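Local structure of esterase family protein (Staphylococcus aureus, 7L0A) at residues 14-19 against 25-30; 105-110 against 143-148. The protein probably hydrolyses S-formylglutathione to formate and glutathione, as a serine esterase of the alpha/beta-hydrolase superfamily. All coordinates share one frame; numbering follows the deposited sequence.

Both contacts belong to the alpha/beta-hydrolase fold, and their centres lie about 16 Å apart. Contact 1 joins strands 9-17 and 24-32, the hairpin at one end of the chain's own mixed sheet, which continues into the second subunit. Contact 2 follows it along the chain and sets helix 99-113 against the loop between helix 130-141 and strand 148-152. The same helix covers contact 1 and supplies one side of contact 2: its Glu-105 carboxylate takes hydrogen bonds from Tyr-16 and Ser-18, while Tyr-107 reaches the 143-148 loop. The helix thus lies between the hairpin and that loop. Both contacts also touch the second subunit, and both lie away from the predicted catalytic residues.

Contact 1 of 2, residues 14-19 against 25-30; sequences LNYHSP and QNLTVI
Tyr-16 lays the CE1 corner of its ring against Leu-27, 3.8 Å from the branch carbon CG, and the two side chains cross at a slant. Its CG sits between the backbone N and the carbonyl carbon (chi1 77°), which turns the ring toward the partner strand and brings CE1 within 4.0 Å of Gln-25 CB. Leu-14 adds to the apolar part of this face: in one of its two deposited conformers it runs side by side with Leu-27, and its CD2 meets Leu-27 CD1 at 3.9 Å. Branched leucines suit the place, since they fill space beside a flat ring in a buried layer.

Beneath these side chains is the regular antiparallel pairing of a beta hairpin, formed by strands 9-17 and 24-32 at the end of this chain's own part of the sheet. Leu-14 with Leu-27 and Tyr-16 with Gln-25 are hydrogen-bonded pairs, each closed by two nearly straight N-H...O bonds; that from Leu-27 N to Leu-14 O measures 2.8 Å. Between them, Asn-15 and Asn-26 form a non-hydrogen-bonded pair and project from the other face, partly exposed, as suits polar amides. Asn-15 also has two deposited conformers. Ser-18 CB packs on Gln-25 CG beyond the paired residues.

The buried polar ends find their partners beyond the hairpin: Tyr-16 OH and Ser-18 OG both hydrogen-bond to Glu-105 OE1, and the amide of Gln-25 is held by Asn-84 and Asp-86. This face is covered by helix 99-113, whose Tyr-102, Val-106 and Tyr-109 touch Tyr-16. Strand 24-32 continues the sheet inward to strand 79-83, while Leu-14 and Asn-15 pair antiparallel with a strand of the second subunit, so the sheet runs on across the dimer interface.

Contact 2 of 2, residues 105-110 against 143-148; sequences EVYDYV and GDKFAK
Lys-145 spreads its aliphatic chain along the ring of Tyr-107, the two side chains sliding past each other in opposite directions. CG approaches the phenol end, 3.7 Å from Tyr-107 CZ, and CE lies farther along, toward the CD1-CE1 side, 3.5 Å from Tyr-107 CE1. CE rides over the ring face, offset toward the rim, in a CH-pi contact 3.9 Å from the centroid. Bends at chi3 (-115°) and chi4 (109°) follow this path and lead NZ to Gln-142 OE1, with which it hydrogen-bonds. A lysine suits the site because its methylenes can cover an aromatic face while the ammonium remains in polar surroundings. The backbone takes part too: one water, 2.7 Å from Lys-145 O, donates to that carbonyl and is also hydrogen-bonded to Tyr-107 OH.

Next in the chain, Phe-146 brings its CE1 to 3.8 Å from Tyr-107 CE2. The two ring planes are nearly perpendicular, at 85°, but the approach is oblique. Phe-146, buried and wholly apolar, suits a place against the sheet, where it also touches Ile-125 of strand 123-128. Tyr-107, for its part, stacks on His-111 one turn further along helix 99-113. The contact thus joins that helix of the alpha/beta-hydrolase fold to the loop leading from helix 130-141 into strand 148-152.

The attraction is therefore mainly dispersion between methylenes and aromatic carbons, with the water giving the tyrosine hydroxyl a polar tie to the loop. The ammonium adds at most a weak cation-pi term, and Asp-108 OD1, 4.7 Å from Lys-145 NZ, makes no salt bridge but may favour the positive charge through space.

Contact 1 of 2, residues 14-19 against 25-30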
ATOM      1  N   LEU B  14      -2.391  -3.270   2.993  0.69 13.16           N
ATOM      2  CA  LEU B  14      -3.192  -3.279   1.779  0.69 14.02           C
ATOM      3  C   LEU B  14      -4.174  -4.439   1.799  0.69 17.10           C
ATOM      4  O   LEU B  14      -3.780  -5.583   2.026  0.69 16.76           O
ATOM      5  CB  LEU B  14      -2.253  -3.374   0.553  0.69 19.23           C
ATOM      6  CG  LEU B  14      -2.779  -3.246  -0.871  0.69 17.51           C
ATOM      7  CD1 LEU B  14      -1.653  -2.693  -1.743  0.69 18.09           C
ATOM      8  CD2 LEU B  14      -3.292  -4.575  -1.418  0.69 18.15           C
ATOM      9  N   ASN B  15      -5.447  -4.139   1.542  0.69 13.75           N
ATOM     10  CA  ASN B  15      -6.533  -5.120   1.449  0.69 14.53           C
ATOM     11  C   ASN B  15      -7.034  -5.063   0.017  0.69 13.34           C
ATOM     12  O   ASN B  15      -7.463  -4.010  -0.443  0.69 15.59           O
ATOM     13  CB  ASN B  15      -7.647  -4.779   2.447  0.69 14.49           C
ATOM     14  CG  ASN B  15      -8.761  -5.789   2.482  0.69 22.55           C
ATOM     15  OD1 ASN B  15      -9.138  -6.352   1.472  0.69 31.96           O
ATOM     16  ND2 ASN B  15      -9.327  -5.989   3.663  0.69 30.86           N
ATOM     17  N   TYR B  16      -6.962  -6.178  -0.708  1.00 13.81           N
ATOM     18  CA  TYR B  16      -7.349  -6.154  -2.115  1.00 14.16           C
ATOM     19  C   TYR B  16      -8.092  -7.439  -2.447  1.00 15.48           C
ATOM     20  O   TYR B  16      -7.982  -8.431  -1.738  1.00 15.64           O
ATOM     21  CB  TYR B  16      -6.137  -5.958  -3.061  1.00 13.15           C
ATOM     22  CG  TYR B  16      -5.271  -7.167  -3.280  1.00 13.56           C
ATOM     23  CD1 TYR B  16      -4.500  -7.732  -2.248  1.00 17.27           C
ATOM     24  CD2 TYR B  16      -5.274  -7.797  -4.503  1.00 17.87           C
ATOM     25  CE1 TYR B  16      -3.728  -8.883  -2.482  1.00 15.86           C
ATOM     26  CE2 TYR B  16      -4.532  -8.937  -4.727  1.00 17.32           C
ATOM     27  CZ  TYR B  16      -3.770  -9.479  -3.723  1.00 14.39           C
ATOM     28  OH  TYR B  16      -3.025 -10.620  -3.939  1.00 19.48           O
ATOM     29  N   HIS B  17      -8.879  -7.396  -3.517  1.00 16.24           N
ATOM     30  CA  HIS B  17      -9.476  -8.616  -4.055  1.00 14.60           C
ATOM     31  C   HIS B  17      -8.478  -9.339  -4.960  1.00 14.36           C
ATOM     32  O   HIS B  17      -7.979  -8.776  -5.932  1.00 15.34           O
ATOM     33  CB  HIS B  17     -10.745  -8.293  -4.841  1.00 14.20           C
ATOM     34  CG  HIS B  17     -11.430  -9.514  -5.349  1.00 18.91           C
ATOM     35  ND1 HIS B  17     -11.134 -10.077  -6.571  1.00 27.85           N
ATOM     36  CD2 HIS B  17     -12.367 -10.299  -4.782  1.00 23.66           C
ATOM     37  CE1 HIS B  17     -11.889 -11.148  -6.745  1.00 22.55           C
ATOM     38  NE2 HIS B  17     -12.638 -11.310  -5.669  1.00 26.82           N
ATOM     39  N   SER B  18      -8.152 -10.577  -4.611  1.00 14.66           N
ATOM     40  CA  SER B  18      -7.212 -11.391  -5.363  1.00 14.93           C
ATOM     41  C   SER B  18      -7.926 -12.138  -6.481  1.00 15.06           C
ATOM     42  O   SER B  18      -8.814 -12.945  -6.191  1.00 16.65           O
ATOM     43  CB  SER B  18      -6.557 -12.396  -4.440  1.00 18.23           C
ATOM     44  OG  SER B  18      -5.851 -13.377  -5.152  1.00 16.48           O
ATOM     45  N   PRO B  19      -7.599 -11.857  -7.756  1.00 16.07           N
ATOM     46  CA  PRO B  19      -8.167 -12.656  -8.867  1.00 17.82           C
ATOM     47  C   PRO B  19      -7.837 -14.127  -8.761  1.00 21.99           C
ATOM     48  O   PRO B  19      -8.669 -14.978  -9.124  1.00 19.57           O
ATOM     49  CB  PRO B  19      -7.531 -12.028 -10.107  1.00 19.94           C
ATOM     50  CG  PRO B  19      -6.984 -10.704  -9.687  1.00 28.33           C
ATOM     51  CD  PRO B  19      -6.705 -10.767  -8.198  1.00 16.33           C
ATOM     52  N   GLN B  25      -7.676 -10.436   0.274  1.00 13.59           N
ATOM     53  CA  GLN B  25      -6.436 -10.812   0.919  1.00 15.07           C
ATOM     54  C   GLN B  25      -5.770  -9.561   1.455  1.00 16.06           C
ATOM     55  O   GLN B  25      -5.873  -8.488   0.848  1.00 16.61           O
ATOM     56  CB  GLN B  25      -5.461 -11.512  -0.019  1.00 14.88           C
ATOM     57  CG  GLN B  25      -5.911 -12.879  -0.475  1.00 16.34           C
ATOM     58  CD  GLN B  25      -6.002 -13.872   0.656  1.00 21.37           C
ATOM     59  OE1 GLN B  25      -5.026 -14.153   1.340  1.00 29.25           O
ATOM     60  NE2 GLN B  25      -7.192 -14.427   0.858  1.00 38.07           N
ATOM     61  N   ASN B  26      -5.090  -9.713   2.582  1.00 17.48           N
ATOM     62  CA  ASN B  26      -4.308  -8.625   3.165  1.00 14.69           C
ATOM     63  C   ASN B  26      -2.824  -8.819   2.895  1.00 13.41           C
ATOM     64  O   ASN B  26      -2.312  -9.948   2.923  1.00 17.35           O
ATOM     65  CB  ASN B  26      -4.531  -8.522   4.677  1.00 14.64           C
ATOM     66  CG  ASN B  26      -5.905  -8.062   5.025  1.00 20.19           C
ATOM     67  OD1 ASN B  26      -6.382  -7.092   4.476  1.00 26.88           O
ATOM     68  ND2 ASN B  26      -6.550  -8.734   5.960  1.00 24.47           N
ATOM     69  N   LEU B  27      -2.137  -7.700   2.667  1.00 12.51           N
ATOM     70  CA  LEU B  27      -0.704  -7.654   2.479  1.00 13.72           C
ATOM     71  C   LEU B  27      -0.132  -6.603   3.428  1.00 14.91           C
ATOM     72  O   LEU B  27      -0.730  -5.550   3.645  1.00 17.29           O
ATOM     73  CB  LEU B  27      -0.253  -7.238   1.065  1.00 17.95           C
ATOM     74  CG  LEU B  27      -0.858  -7.842  -0.159  1.00 19.82           C
ATOM     75  CD1 LEU B  27      -0.311  -7.100  -1.395  1.00 22.35           C
ATOM     76  CD2 LEU B  27      -0.508  -9.340  -0.262  1.00 24.52           C
ATOM     77  N   THR B  28       1.057  -6.865   3.948  1.00 14.03           N
ATOM     78  CA  THR B  28       1.879  -5.846   4.607  1.00 12.77           C
ATOM     79  C   THR B  28       3.075  -5.559   3.705  1.00 17.03           C
ATOM     80  O   THR B  28       3.745  -6.485   3.232  1.00 16.32           O
ATOM     81  CB  THR B  28       2.355  -6.284   5.993  1.00 15.26           C
ATOM     82  OG1 THR B  28       1.221  -6.625   6.797  1.00 19.74           O
ATOM     83  CG2 THR B  28       3.167  -5.150   6.684  1.00 19.49           C
ATOM     84  N   VAL B  29       3.359  -4.280   3.481  1.00 14.46           N
ATOM     85  CA  VAL B  29       4.497  -3.834   2.677  1.00 12.69           C
ATOM     86  C   VAL B  29       5.234  -2.790   3.499  1.00 14.21           C
ATOM     87  O   VAL B  29       4.628  -1.832   3.989  1.00 17.00           O
ATOM     88  CB  VAL B  29       4.041  -3.248   1.330  1.00 14.36           C
ATOM     89  CG1 VAL B  29       5.205  -2.662   0.578  1.00 15.80           C
ATOM     90  CG2 VAL B  29       3.341  -4.346   0.471  1.00 16.04           C
ATOM     91  N   ILE B  30       6.543  -2.976   3.676  1.00 13.59           N
ATOM     92  CA  ILE B  30       7.372  -1.924   4.268  1.00 13.15           C
ATOM     93  C   ILE B  30       8.307  -1.449   3.164  1.00 14.77           C
ATOM     94  O   ILE B  30       9.021  -2.253   2.526  1.00 15.13           O
ATOM     95  CB  ILE B  30       8.120  -2.385   5.523  1.00 16.19           C
ATOM     96  CG1 ILE B  30       8.963  -3.596   5.282  1.00 16.15           C
ATOM     97  CG2 ILE B  30       7.113  -2.553   6.702  1.00 19.23           C
ATOM     98  CD1 ILE B  30       9.683  -4.080   6.561  1.00 19.15           C
TER

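Contact 2 of 2, residues 105-110 against 143-148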
ATOM      1  N   GLU B 105       1.142 -13.910  -8.076  1.00 14.59           N
ATOM      2  CA  GLU B 105       0.276 -12.750  -8.253  1.00 14.39           C
ATOM      3  C   GLU B 105       0.711 -11.608  -7.345  1.00 16.25           C
ATOM      4  O   GLU B 105       0.784 -10.453  -7.789  1.00 16.37           O
ATOM      5  CB  GLU B 105      -1.173 -13.136  -7.969  1.00 16.14           C
ATOM      6  CG  GLU B 105      -2.089 -11.905  -7.811  1.00 19.50           C
ATOM      7  CD  GLU B 105      -3.462 -12.263  -7.299  1.00 17.82           C
ATOM      8  OE1 GLU B 105      -3.754 -11.946  -6.159  1.00 19.94           O
ATOM      9  OE2 GLU B 105      -4.224 -12.959  -8.045  1.00 19.87           O
ATOM     10  N   VAL B 106       0.976 -11.902  -6.066  1.00 14.54           N
ATOM     11  CA  VAL B 106       1.415 -10.848  -5.150  1.00 15.20           C
ATOM     12  C   VAL B 106       2.687 -10.204  -5.692  1.00 14.85           C
ATOM     13  O   VAL B 106       2.816  -8.969  -5.737  1.00 15.84           O
ATOM     14  CB  VAL B 106       1.626 -11.390  -3.725  1.00 14.82           C
ATOM     15  CG1 VAL B 106       2.235 -10.327  -2.852  1.00 16.00           C
ATOM     16  CG2 VAL B 106       0.305 -11.861  -3.136  1.00 16.47           C
ATOM     17  N   TYR B 107       3.640 -11.037  -6.115  1.00 14.66           N
ATOM     18  CA  TYR B 107       4.882 -10.544  -6.694  1.00 14.72           C
ATOM     19  C   TYR B 107       4.596  -9.582  -7.843  1.00 13.90           C
ATOM     20  O   TYR B 107       5.113  -8.452  -7.873  1.00 14.67           O
ATOM     21  CB  TYR B 107       5.753 -11.719  -7.173  1.00 14.54           C
ATOM     22  CG  TYR B 107       7.073 -11.269  -7.760  1.00 16.43           C
ATOM     23  CD1 TYR B 107       7.150 -10.754  -9.059  1.00 16.82           C
ATOM     24  CD2 TYR B 107       8.245 -11.338  -7.017  1.00 15.54           C
ATOM     25  CE1 TYR B 107       8.373 -10.284  -9.564  1.00 18.51           C
ATOM     26  CE2 TYR B 107       9.463 -10.912  -7.530  1.00 20.10           C
ATOM     27  CZ  TYR B 107       9.523 -10.379  -8.793  1.00 25.13           C
ATOM     28  OH  TYR B 107      10.729  -9.920  -9.298  1.00 20.87           O
ATOM     29  N   ASP B 108       3.759 -10.009  -8.788  1.00 15.89           N
ATOM     30  CA  ASP B 108       3.493  -9.197  -9.968  1.00 15.44           C
ATOM     31  C   ASP B 108       2.804  -7.893  -9.578  1.00 16.99           C
ATOM     32  O   ASP B 108       3.190  -6.818 -10.051  1.00 18.91           O
ATOM     33  CB  ASP B 108       2.652  -9.990 -10.963  1.00 16.33           C
ATOM     34  CG  ASP B 108       3.454 -11.053 -11.710  1.00 24.15           C
ATOM     35  OD1 ASP B 108       4.705 -11.077 -11.611  1.00 26.48           O
ATOM     36  OD2 ASP B 108       2.809 -11.874 -12.405  1.00 22.43           O
ATOM     37  N   TYR B 109       1.785  -7.970  -8.709  1.00 14.24           N
ATOM     38  CA  TYR B 109       0.998  -6.799  -8.330  1.00 15.05           C
ATOM     39  C   TYR B 109       1.867  -5.742  -7.645  1.00 15.18           C
ATOM     40  O   TYR B 109       1.851  -4.559  -8.012  1.00 15.39           O
ATOM     41  CB  TYR B 109      -0.150  -7.261  -7.420  1.00 14.74           C
ATOM     42  CG  TYR B 109      -1.118  -6.229  -6.896  1.00 15.42           C
ATOM     43  CD1 TYR B 109      -1.666  -5.244  -7.720  1.00 15.31           C
ATOM     44  CD2 TYR B 109      -1.529  -6.276  -5.577  1.00 19.09           C
ATOM     45  CE1 TYR B 109      -2.556  -4.318  -7.236  1.00 18.34           C
ATOM     46  CE2 TYR B 109      -2.419  -5.349  -5.075  1.00 20.58           C
ATOM     47  CZ  TYR B 109      -2.943  -4.384  -5.927  1.00 20.11           C
ATOM     48  OH  TYR B 109      -3.850  -3.470  -5.417  1.00 23.37           O
ATOM     49  N   VAL B 110       2.670  -6.160  -6.662  1.00 14.78           N
ATOM     50  CA  VAL B 110       3.422  -5.141  -5.924  1.00 13.96           C
ATOM     51  C   VAL B 110       4.537  -4.566  -6.778  1.00 16.24           C
ATOM     52  O   VAL B 110       4.919  -3.408  -6.593  1.00 16.54           O
ATOM     53  CB  VAL B 110       3.967  -5.683  -4.590  1.00 13.43           C
ATOM     54  CG1 VAL B 110       2.786  -6.107  -3.694  1.00 16.89           C
ATOM     55  CG2 VAL B 110       4.992  -6.794  -4.745  1.00 14.06           C
ATOM     56  N   GLY B 143      13.603 -19.767 -10.373  1.00 26.84           N
ATOM     57  CA  GLY B 143      14.997 -19.410 -10.150  1.00 22.29           C
ATOM     58  C   GLY B 143      15.488 -18.219 -10.945  1.00 28.68           C
ATOM     59  O   GLY B 143      16.489 -17.599 -10.562  1.00 28.92           O
ATOM     60  N   ASP B 144      14.842 -17.906 -12.072  1.00 25.40           N
ATOM     61  CA  ASP B 144      15.191 -16.737 -12.867  1.00 29.26           C
ATOM     62  C   ASP B 144      14.594 -15.454 -12.310  1.00 26.00           C
ATOM     63  O   ASP B 144      14.889 -14.370 -12.817  1.00 30.84           O
ATOM     64  CB  ASP B 144      14.744 -16.937 -14.323  1.00 33.33           C
ATOM     65  CG  ASP B 144      13.246 -17.128 -14.468  1.00 51.72           C
ATOM     66  OD1 ASP B 144      12.563 -17.432 -13.464  1.00 44.41           O
ATOM     67  OD2 ASP B 144      12.746 -16.985 -15.606  1.00 60.43           O
ATOM     68  N   LYS B 145      13.781 -15.547 -11.263  1.00 22.03           N
ATOM     69  CA  LYS B 145      13.138 -14.403 -10.638  1.00 20.78           C
ATOM     70  C   LYS B 145      13.846 -13.942  -9.371  1.00 22.39           C
ATOM     71  O   LYS B 145      13.849 -12.743  -9.076  1.00 23.68           O
ATOM     72  CB  LYS B 145      11.685 -14.776 -10.313  1.00 22.84           C
ATOM     73  CG  LYS B 145      10.739 -13.660  -9.950  1.00 27.78           C
ATOM     74  CD  LYS B 145       9.282 -14.172 -10.004  1.00 28.96           C
ATOM     75  CE  LYS B 145       8.454 -13.473 -11.095  1.00 34.29           C
ATOM     76  NZ  LYS B 145       8.114 -14.309 -12.257  1.00 49.73           N
ATOM     77  N   PHE B 146      14.461 -14.849  -8.636  1.00 19.70           N
ATOM     78  CA  PHE B 146      15.047 -14.534  -7.340  1.00 19.62           C
ATOM     79  C   PHE B 146      16.529 -14.874  -7.353  1.00 20.62           C
ATOM     80  O   PHE B 146      16.914 -15.982  -7.734  1.00 20.93           O
ATOM     81  CB  PHE B 146      14.369 -15.311  -6.218  1.00 18.51           C
ATOM     82  CG  PHE B 146      12.895 -15.065  -6.119  1.00 19.54           C
ATOM     83  CD1 PHE B 146      12.413 -13.907  -5.542  1.00 17.13           C
ATOM     84  CD2 PHE B 146      11.994 -15.992  -6.613  1.00 19.10           C
ATOM     85  CE1 PHE B 146      11.072 -13.679  -5.456  1.00 20.79           C
ATOM     86  CE2 PHE B 146      10.637 -15.776  -6.533  1.00 18.55           C
ATOM     87  CZ  PHE B 146      10.168 -14.612  -5.931  1.00 19.47           C
ATOM     88  N   ALA B 147      17.353 -13.928  -6.901  1.00 18.30           N
ATOM     89  CA  ALA B 147      18.788 -14.156  -6.858  1.00 18.17           C
ATOM     90  C   ALA B 147      19.194 -14.975  -5.644  1.00 17.15           C
ATOM     91  O   ALA B 147      20.235 -15.657  -5.677  1.00 19.82           O
ATOM     92  CB  ALA B 147      19.533 -12.828  -6.833  1.00 25.35           C
ATOM     93  N   LYS B 148      18.414 -14.890  -4.579  1.00 17.00           N
ATOM     94  CA  LYS B 148      18.759 -15.485  -3.295  1.00 17.08           C
ATOM     95  C   LYS B 148      17.471 -15.958  -2.638  1.00 15.29           C
ATOM     96  O   LYS B 148      16.431 -15.300  -2.764  1.00 18.74           O
ATOM     97  CB  LYS B 148      19.476 -14.513  -2.369  1.00 17.25           C
ATOM     98  CG  LYS B 148      20.758 -13.958  -2.972  1.00 21.43           C
ATOM     99  CD  LYS B 148      21.443 -13.005  -2.013  1.00 23.29           C
ATOM    100  CE  LYS B 148      22.596 -12.304  -2.709  1.00 29.40           C
ATOM    101  NZ  LYS B 148      23.539 -11.688  -1.737  1.00 30.10           N
TER
HETATM  102  O   HOH W   1      13.297 -10.632 -10.659  1.00 26.84           O